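Local coordinates for protein alpha-1,4-endofucoidanase (Mariniflexile fucanivorans, PDB 6DLH) that hydrolyses fucoidan internally, as a glycoside hydrolase family 107 enzyme that probably works by a retaining mechanism, its catalytic part followed by calcium-binding immunoglobulin-like domains, at residues V96-I101 with Q214-L219. Residues are numbered along the deposited sequence; the frame is centred on the assembly and turned at random.
Sequences VAPHPI and QRYGDL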
ATOM      1  N   VAL A  96      -3.391  -2.038  -5.951  1.00 36.15           N
ATOM      2  CA  VAL A  96      -2.022  -1.778  -5.531  1.00 36.31           C
ATOM      3  C   VAL A  96      -1.107  -2.917  -5.979  1.00 36.41           C
ATOM      4  O   VAL A  96       0.063  -2.944  -5.613  1.00 35.42           O
ATOM      5  CB  VAL A  96      -1.919  -1.542  -4.009  1.00 35.16           C
ATOM      6  CG1 VAL A  96      -2.757  -0.364  -3.559  1.00 32.81           C
ATOM      7  CG2 VAL A  96      -2.255  -2.786  -3.200  1.00 34.94           C
ATOM      8  N   ALA A  97      -1.652  -3.867  -6.753  1.00 38.67           N
ATOM      9  CA  ALA A  97      -0.889  -4.998  -7.258  1.00 41.16           C
ATOM     10  C   ALA A  97      -1.106  -5.120  -8.763  1.00 46.58           C
ATOM     11  O   ALA A  97      -2.202  -4.847  -9.246  1.00 51.48           O
ATOM     12  CB  ALA A  97      -1.283  -6.261  -6.536  1.00 39.62           C
ATOM     13  N   PRO A  98      -0.082  -5.520  -9.555  1.00 47.06           N
ATOM     14  CA  PRO A  98      -0.179  -5.462 -11.014  1.00 47.88           C
ATOM     15  C   PRO A  98      -0.969  -6.631 -11.601  1.00 48.84           C
ATOM     16  O   PRO A  98      -0.862  -7.766 -11.128  1.00 49.23           O
ATOM     17  CB  PRO A  98       1.295  -5.523 -11.443  1.00 47.18           C
ATOM     18  CG  PRO A  98       1.951  -6.382 -10.380  1.00 48.82           C
ATOM     19  CD  PRO A  98       1.210  -6.057  -9.098  1.00 46.13           C
ATOM     20  N   HIS A  99      -1.762  -6.326 -12.636  1.00 49.73           N
ATOM     21  CA  HIS A  99      -2.540  -7.318 -13.362  1.00 51.84           C
ATOM     22  C   HIS A  99      -2.574  -6.957 -14.848  1.00 50.89           C
ATOM     23  O   HIS A  99      -2.860  -5.813 -15.206  1.00 48.21           O
ATOM     24  CB  HIS A  99      -3.954  -7.454 -12.769  1.00 52.20           C
ATOM     25  CG  HIS A  99      -4.601  -8.763 -13.076  1.00 54.70           C
ATOM     26  ND1 HIS A  99      -5.290  -8.990 -14.253  1.00 54.13           N
ATOM     27  CD2 HIS A  99      -4.646  -9.921 -12.378  1.00 55.92           C
ATOM     28  CE1 HIS A  99      -5.735 -10.232 -14.260  1.00 57.13           C
ATOM     29  NE2 HIS A  99      -5.351 -10.828 -13.121  1.00 53.51           N
ATOM     30  N   PRO A 100      -2.280  -7.931 -15.745  1.00 53.31           N
ATOM     31  CA  PRO A 100      -2.301  -7.706 -17.194  1.00 53.48           C
ATOM     32  C   PRO A 100      -3.578  -7.044 -17.709  1.00 53.72           C
ATOM     33  O   PRO A 100      -3.517  -6.058 -18.447  1.00 51.31           O
ATOM     34  CB  PRO A 100      -2.221  -9.133 -17.763  1.00 56.36           C
ATOM     35  CG  PRO A 100      -1.467  -9.920 -16.711  1.00 55.69           C
ATOM     36  CD  PRO A 100      -1.892  -9.309 -15.393  1.00 53.98           C
ATOM     37  N   ILE A 101      -4.730  -7.594 -17.300  1.00 54.80           N
ATOM     38  CA  ILE A 101      -6.037  -7.126 -17.740  1.00 51.79           C
ATOM     39  C   ILE A 101      -6.247  -5.675 -17.303  1.00 52.79           C
ATOM     40  O   ILE A 101      -6.675  -4.847 -18.106  1.00 52.64           O
ATOM     41  CB  ILE A 101      -7.162  -8.063 -17.250  1.00 52.71           C
ATOM     42  CG1 ILE A 101      -6.848  -9.533 -17.553  1.00 54.70           C
ATOM     43  CG2 ILE A 101      -8.507  -7.639 -17.827  1.00 54.00           C
ATOM     44  CD1 ILE A 101      -7.885 -10.516 -17.051  1.00 54.02           C
ATOM     45  N   GLN A 214      -3.777 -16.742  -6.374  1.00 48.29           N
ATOM     46  CA  GLN A 214      -2.914 -17.830  -6.816  1.00 48.37           C
ATOM     47  C   GLN A 214      -1.448 -17.400  -6.773  1.00 43.99           C
ATOM     48  O   GLN A 214      -0.583 -18.171  -6.364  1.00 42.89           O
ATOM     49  CB  GLN A 214      -3.341 -18.328  -8.199  1.00 52.93           C
ATOM     50  CG  GLN A 214      -4.549 -19.256  -8.151  1.00 55.62           C
ATOM     51  CD  GLN A 214      -4.945 -19.815  -9.498  1.00 56.81           C
ATOM     52  OE1 GLN A 214      -5.116 -19.087 -10.477  1.00 55.58           O
ATOM     53  NE2 GLN A 214      -5.123 -21.125  -9.544  1.00 56.13           N
ATOM     54  N   ARG A 215      -1.193 -16.156  -7.184  1.00 40.52           N
ATOM     55  CA  ARG A 215       0.125 -15.549  -7.140  1.00 42.12           C
ATOM     56  C   ARG A 215       0.677 -15.588  -5.713  1.00 44.77           C
ATOM     57  O   ARG A 215       1.761 -16.126  -5.478  1.00 44.58           O
ATOM     58  CB  ARG A 215       0.033 -14.115  -7.672  1.00 42.01           C
ATOM     59  CG  ARG A 215       1.338 -13.565  -8.228  1.00 43.07           C
ATOM     60  CD  ARG A 215       1.258 -12.078  -8.526  1.00 44.13           C
ATOM     61  NE  ARG A 215       0.463 -11.707  -9.693  1.00 44.69           N
ATOM     62  CZ  ARG A 215       0.080 -10.462  -9.982  1.00 47.45           C
ATOM     63  NH1 ARG A 215      -0.538 -10.201 -11.121  1.00 48.02           N
ATOM     64  NH2 ARG A 215       0.306  -9.478  -9.129  1.00 48.12           N
ATOM     65  N   TYR A 216      -0.090 -15.039  -4.757  1.00 44.75           N
ATOM     66  CA  TYR A 216       0.452 -14.708  -3.447  1.00 41.25           C
ATOM     67  C   TYR A 216       0.456 -15.915  -2.517  1.00 41.57           C
ATOM     68  O   TYR A 216       1.291 -15.979  -1.617  1.00 45.31           O
ATOM     69  CB  TYR A 216      -0.186 -13.432  -2.893  1.00 39.12           C
ATOM     70  CG  TYR A 216       0.030 -12.243  -3.793  1.00 35.46           C
ATOM     71  CD1 TYR A 216       1.306 -11.890  -4.208  1.00 35.56           C
ATOM     72  CD2 TYR A 216      -1.035 -11.484  -4.252  1.00 35.18           C
ATOM     73  CE1 TYR A 216       1.517 -10.806  -5.046  1.00 35.07           C
ATOM     74  CE2 TYR A 216      -0.841 -10.398  -5.091  1.00 34.89           C
ATOM     75  CZ  TYR A 216       0.441 -10.060  -5.494  1.00 35.61           C
ATOM     76  OH  TYR A 216       0.644  -8.999  -6.331  1.00 38.31           O
ATOM     77  N   GLY A 217      -0.439 -16.880  -2.759  1.00 39.95           N
ATOM     78  CA  GLY A 217      -0.443 -18.103  -1.974  1.00 37.35           C
ATOM     79  C   GLY A 217      -0.666 -17.816  -0.491  1.00 40.67           C
ATOM     80  O   GLY A 217      -1.538 -17.027  -0.128  1.00 42.47           O
ATOM     81  N   ASP A 218       0.148 -18.447   0.359  1.00 40.77           N
ATOM     82  CA  ASP A 218      -0.046 -18.393   1.799  1.00 41.37           C
ATOM     83  C   ASP A 218       0.551 -17.112   2.393  1.00 40.23           C
ATOM     84  O   ASP A 218       0.688 -17.000   3.611  1.00 38.29           O
ATOM     85  CB  ASP A 218       0.480 -19.665   2.471  1.00 41.55           C
ATOM     86  CG  ASP A 218       1.998 -19.756   2.499  1.00 46.04           C
ATOM     87  OD1 ASP A 218       2.658 -18.781   2.061  1.00 42.97           O
ATOM     88  OD2 ASP A 218       2.510 -20.804   2.956  1.00 46.22           O
ATOM     89  N   LEU A 219       0.908 -16.150   1.533  1.00 37.52           N
ATOM     90  CA  LEU A 219       1.366 -14.851   1.997  1.00 37.09           C
ATOM     91  C   LEU A 219       0.164 -14.020   2.455  1.00 38.89           C
ATOM     92  O   LEU A 219       0.333 -12.968   3.077  1.00 36.00           O
ATOM     93  CB  LEU A 219       2.144 -14.158   0.872  1.00 35.57           C
ATOM     94  CG  LEU A 219       3.535 -14.722   0.551  1.00 37.53           C
ATOM     95  CD1 LEU A 219       4.148 -13.995  -0.636  1.00 36.01           C
ATOM     96  CD2 LEU A 219       4.473 -14.637   1.747  1.00 36.14           C
TER
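Arg215 donates from NH2 to the carbonyl oxygen of Pro98, at 2.9 Å from O. NH2 lies in the plane of the Pro98 carbonyl, and the oxygen lies in the plane of the guanidinium. NH1 of Arg215 is modelled 2.5 Å from Pro98 O, too short for its length to be trusted. The side chain leaves with CG anti to the backbone N (chi1 -156°), then bends at chi3, which brings the guanidinium edge to that oxygen. Arg215 NH2 also meets Pro98 CD at 3.5 Å and donates to the hydroxyl of Tyr216, at 2.9 Å from OH. Arg215 CB sits over the centre of one face of the Tyr216 ring. The Ala97 methyl lies at the edge of that ring, with CB 3.4 Å from Tyr216 OH. The hydroxyl also hydrogen-bonds Asp128. An alanine in place of Tyr216 would probably open a gap beside Ala97 and leave Arg215 NH2 and Asp128 without their shared hydroxyl. Gly217, with positive phi, is the first residue to leave helical angles. In the catalytic domain, away from the calcium sites, the contact ties helix 198-216, which leads into strand 222-226 of the parallel sheet, to the loop before helix 100-104; Leu130 of helix 129-139 touches Ala97 and Tyr216.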